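Local coordinates for protein MerB2 (Bacillus megaterium, PDB 5C17) that probably cleaves the carbon-mercury bond of organomercurials as an alkylmercury lyase, and here holds a mercury(II) ion through two cysteines, at residues W101-L107 against C165-Y170. Residues are numbered along the deposited sequence; the frame is centred on the assembly and turned at random.
Sequences WCAISTL and CKQIHY. With HG (mercury (II) ion), chain B; DTV ((2S,3S)-1,4-dimercaptobutane-2,3-diol), chain D.
Cys102 and Cys165 both bind the same mercury ion, each SG at 2.4 Å from the metal, and this shared ion joins the start of helix 103-113 to the turn ahead of strand 169-171. Cysteine suits both places, because soft sulfur matches a soft metal. Cys102 is also the N-cap of the helix: chi1 of 73° folds SG back over its own backbone, where the Ser105 N-H meets it along a nearly straight line (Ser105 N to Cys102 SG 3.5 Å, 163°) and fixes where the sulfur lies. Cys165 SG rests at the edge of the Trp101 ring, near its plane.

Packing is tight toward the strand. The small methyl of Ala103 sits over one face of the Tyr170 ring, a CH-pi contact with CB 3.6 Å from the centroid, and the short side chain of alanine brings the helix backbone close to the ring, Ala103 CA lying 3.9 Å from Tyr170 CD2. At the ring's edge Tyr170 OH donates to Thr106 OG1 (2.8 Å), which itself donates to Ala103 O, so one threonine hydroxyl links the tyrosine to the first helical turn. Branched Ile168 fills the middle: its CG2 touches Cys102 SG and CB as well as Ile104 CG1, screening one flank of the sulfur with hydrocarbon. A water accepts from Ala103 N and donates to Ile168 O, satisfying both backbone atoms. Ile149 backs Ala103, Ile104 and Tyr170 from strand 148-151.

On the ligand side, metal, dithiol and water replace direct side-chain packing. There the dithiol's S4 binds mercury at 2.6 Å, and a second water, also bonded to the metal, donates to Ser105 OG.

Two cysteine sulfurs from separate segments thus hold a soft metal whose other two ligands, S4 and water, are not from the protein, consistent with a site that takes up mercury species from outside.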
loop_
_atom_site.group_PDB
_atom_site.type_symbol
_atom_site.label_atom_id
_atom_site.label_comp_id
_atom_site.label_asym_id
_atom_site.label_seq_id
_atom_site.Cartn_x
_atom_site.Cartn_y
_atom_site.Cartn_z
ATOM N N TRP A 101 -2.654 3.698 0.699
ATOM C CA TRP A 101 -2.890 4.113 -0.683
ATOM C C TRP A 101 -4.087 3.418 -1.339
ATOM O O TRP A 101 -4.637 3.955 -2.291
ATOM C CB TRP A 101 -1.657 3.885 -1.539
ATOM C CG TRP A 101 -0.500 4.768 -1.189
ATOM C CD1 TRP A 101 -0.511 5.868 -0.389
ATOM C CD2 TRP A 101 0.842 4.616 -1.643
ATOM N NE1 TRP A 101 0.752 6.413 -0.307
ATOM C CE2 TRP A 101 1.599 5.668 -1.080
ATOM C CE3 TRP A 101 1.481 3.710 -2.487
ATOM C CZ2 TRP A 101 2.957 5.800 -1.308
ATOM C CZ3 TRP A 101 2.830 3.852 -2.721
ATOM C CH2 TRP A 101 3.553 4.889 -2.138
ATOM N N CYS A 102 -4.465 2.231 -0.867
ATOM C CA CYS A 102 -5.586 1.503 -1.451
ATOM C C CYS A 102 -6.120 0.474 -0.464
ATOM O O CYS A 102 -5.556 0.243 0.605
ATOM C CB CYS A 102 -5.175 0.813 -2.756
ATOM S SG CYS A 102 -4.121 -0.637 -2.509
ATOM N N ALA A 103 -7.198 -0.177 -0.868
ATOM C CA ALA A 103 -7.857 -1.183 -0.040
ATOM C C ALA A 103 -6.930 -2.341 0.308
ATOM O O ALA A 103 -6.927 -2.836 1.431
ATOM C CB ALA A 103 -9.072 -1.703 -0.756
ATOM N N ILE A 104 -6.166 -2.810 -0.663
ATOM C CA ILE A 104 -5.264 -3.926 -0.377
ATOM C C ILE A 104 -4.247 -3.512 0.681
ATOM O O ILE A 104 -3.978 -4.282 1.611
ATOM C CB ILE A 104 -4.564 -4.440 -1.639
ATOM C CG1 ILE A 104 -5.590 -5.106 -2.569
ATOM C CG2 ILE A 104 -3.470 -5.421 -1.269
ATOM C CD1 ILE A 104 -5.028 -5.488 -3.926
ATOM N N SER A 105 -3.683 -2.310 0.545
ATOM C CA SER A 105 -2.677 -1.821 1.468
ATOM C C SER A 105 -3.197 -1.800 2.900
ATOM O O SER A 105 -2.459 -2.084 3.837
ATOM C CB SER A 105 -2.195 -0.418 1.065
ATOM O OG SER A 105 -1.529 -0.443 -0.186
ATOM N N THR A 106 -4.474 -1.436 3.081
ATOM C CA THR A 106 -5.026 -1.374 4.447
ATOM C C THR A 106 -4.823 -2.673 5.217
ATOM O O THR A 106 -4.642 -2.660 6.432
ATOM C CB THR A 106 -6.554 -1.013 4.518
ATOM O OG1 THR A 106 -7.376 -2.030 3.931
ATOM C CG2 THR A 106 -6.839 0.333 3.885
ATOM N N LEU A 107 -4.926 -3.799 4.514
ATOM C CA LEU A 107 -4.841 -5.112 5.147
ATOM C C LEU A 107 -3.426 -5.676 5.067
ATOM O O LEU A 107 -2.894 -6.203 6.055
ATOM C CB LEU A 107 -5.867 -6.048 4.513
ATOM C CG LEU A 107 -7.315 -5.694 4.899
ATOM C CD1 LEU A 107 -8.295 -6.319 3.962
ATOM C CD2 LEU A 107 -7.639 -6.089 6.327
ATOM N N CYS A 165 -2.589 1.814 -7.627
ATOM C CA CYS A 165 -3.348 1.951 -6.382
ATOM C C CYS A 165 -4.689 2.664 -6.624
ATOM O O CYS A 165 -5.655 2.402 -5.918
ATOM C CB CYS A 165 -2.535 2.649 -5.284
ATOM S SG CYS A 165 -1.155 1.650 -4.660
ATOM N N LYS A 166 -4.740 3.545 -7.624
ATOM C CA LYS A 166 -5.984 4.246 -7.958
ATOM C C LYS A 166 -7.005 3.350 -8.665
ATOM O O LYS A 166 -8.155 3.740 -8.833
ATOM C CB LYS A 166 -5.711 5.485 -8.833
ATOM C CG LYS A 166 -4.953 6.611 -8.143
ATOM C CD LYS A 166 -4.608 7.762 -9.122
ATOM C CE LYS A 166 -5.839 8.519 -9.648
ATOM N NZ LYS A 166 -5.449 9.630 -10.555
ATOM N N GLN A 167 -6.580 2.164 -9.079
ATOM C CA GLN A 167 -7.451 1.207 -9.771
ATOM C C GLN A 167 -7.994 0.103 -8.862
ATOM O O GLN A 167 -8.791 -0.719 -9.303
ATOM C CB GLN A 167 -6.684 0.571 -10.930
ATOM C CG GLN A 167 -6.201 1.554 -11.996
ATOM C CD GLN A 167 -5.294 0.881 -13.004
ATOM O OE1 GLN A 167 -4.113 1.208 -13.105
ATOM N NE2 GLN A 167 -5.835 -0.082 -13.739
ATOM N N ILE A 168 -7.563 0.100 -7.601
ATOM C CA ILE A 168 -7.959 -0.882 -6.616
ATOM C C ILE A 168 -8.985 -0.207 -5.702
ATOM O O ILE A 168 -8.818 0.901 -5.356
ATOM C CB ILE A 168 -6.731 -1.345 -5.823
ATOM C CG1 ILE A 168 -5.772 -2.133 -6.732
ATOM C CG2 ILE A 168 -7.123 -2.076 -4.534
ATOM C CD1 ILE A 168 -4.384 -2.304 -6.172
ATOM N N HIS A 169 -10.025 -0.950 -5.361
ATOM C CA HIS A 169 -11.121 -0.421 -4.578
ATOM C C HIS A 169 -11.709 -1.414 -3.586
ATOM O O HIS A 169 -11.625 -2.603 -3.717
ATOM C CB HIS A 169 -12.276 -0.049 -5.536
ATOM C CG HIS A 169 -11.874 0.818 -6.677
ATOM N ND1 HIS A 169 -11.410 2.100 -6.514
ATOM C CD2 HIS A 169 -11.888 0.581 -7.999
ATOM C CE1 HIS A 169 -11.139 2.604 -7.696
ATOM N NE2 HIS A 169 -11.406 1.698 -8.605
ATOM N N TYR A 170 -12.311 -0.836 -2.560
ATOM C CA TYR A 170 -13.212 -1.534 -1.653
ATOM C C TYR A 170 -14.607 -1.381 -2.273
ATOM O O TYR A 170 -14.962 -0.361 -2.768
ATOM C CB TYR A 170 -13.279 -0.925 -0.245
ATOM C CG TYR A 170 -12.343 -1.520 0.818
ATOM C CD1 TYR A 170 -12.393 -2.846 1.182
ATOM C CD2 TYR A 170 -11.453 -0.717 1.486
ATOM C CE1 TYR A 170 -11.588 -3.341 2.154
ATOM C CE2 TYR A 170 -10.624 -1.222 2.454
ATOM C CZ TYR A 170 -10.690 -2.546 2.783
ATOM O OH TYR A 170 -9.920 -3.108 3.740
HETATM HG HG HG B . -1.973 -0.230 -3.429
HETATM S S1 DTV D . 1.713 -2.638 -9.279
HETATM C C1 DTV D . 1.134 -3.028 -7.628
HETATM C C2 DTV D . 1.199 -1.849 -6.672
HETATM O O2 DTV D . 0.296 -0.857 -7.076
HETATM C C3 DTV D . 0.873 -2.216 -5.220
HETATM O O3 DTV D . 1.843 -3.129 -4.745
HETATM C C4 DTV D . -0.509 -2.823 -5.043
HETATM S S4 DTV D . -1.106 -2.682 -3.363
HETATM O O HOH W 1 -8.718 1.349 -2.666
HETATM O O HOH W 2 0.293 -0.093 -2.467
#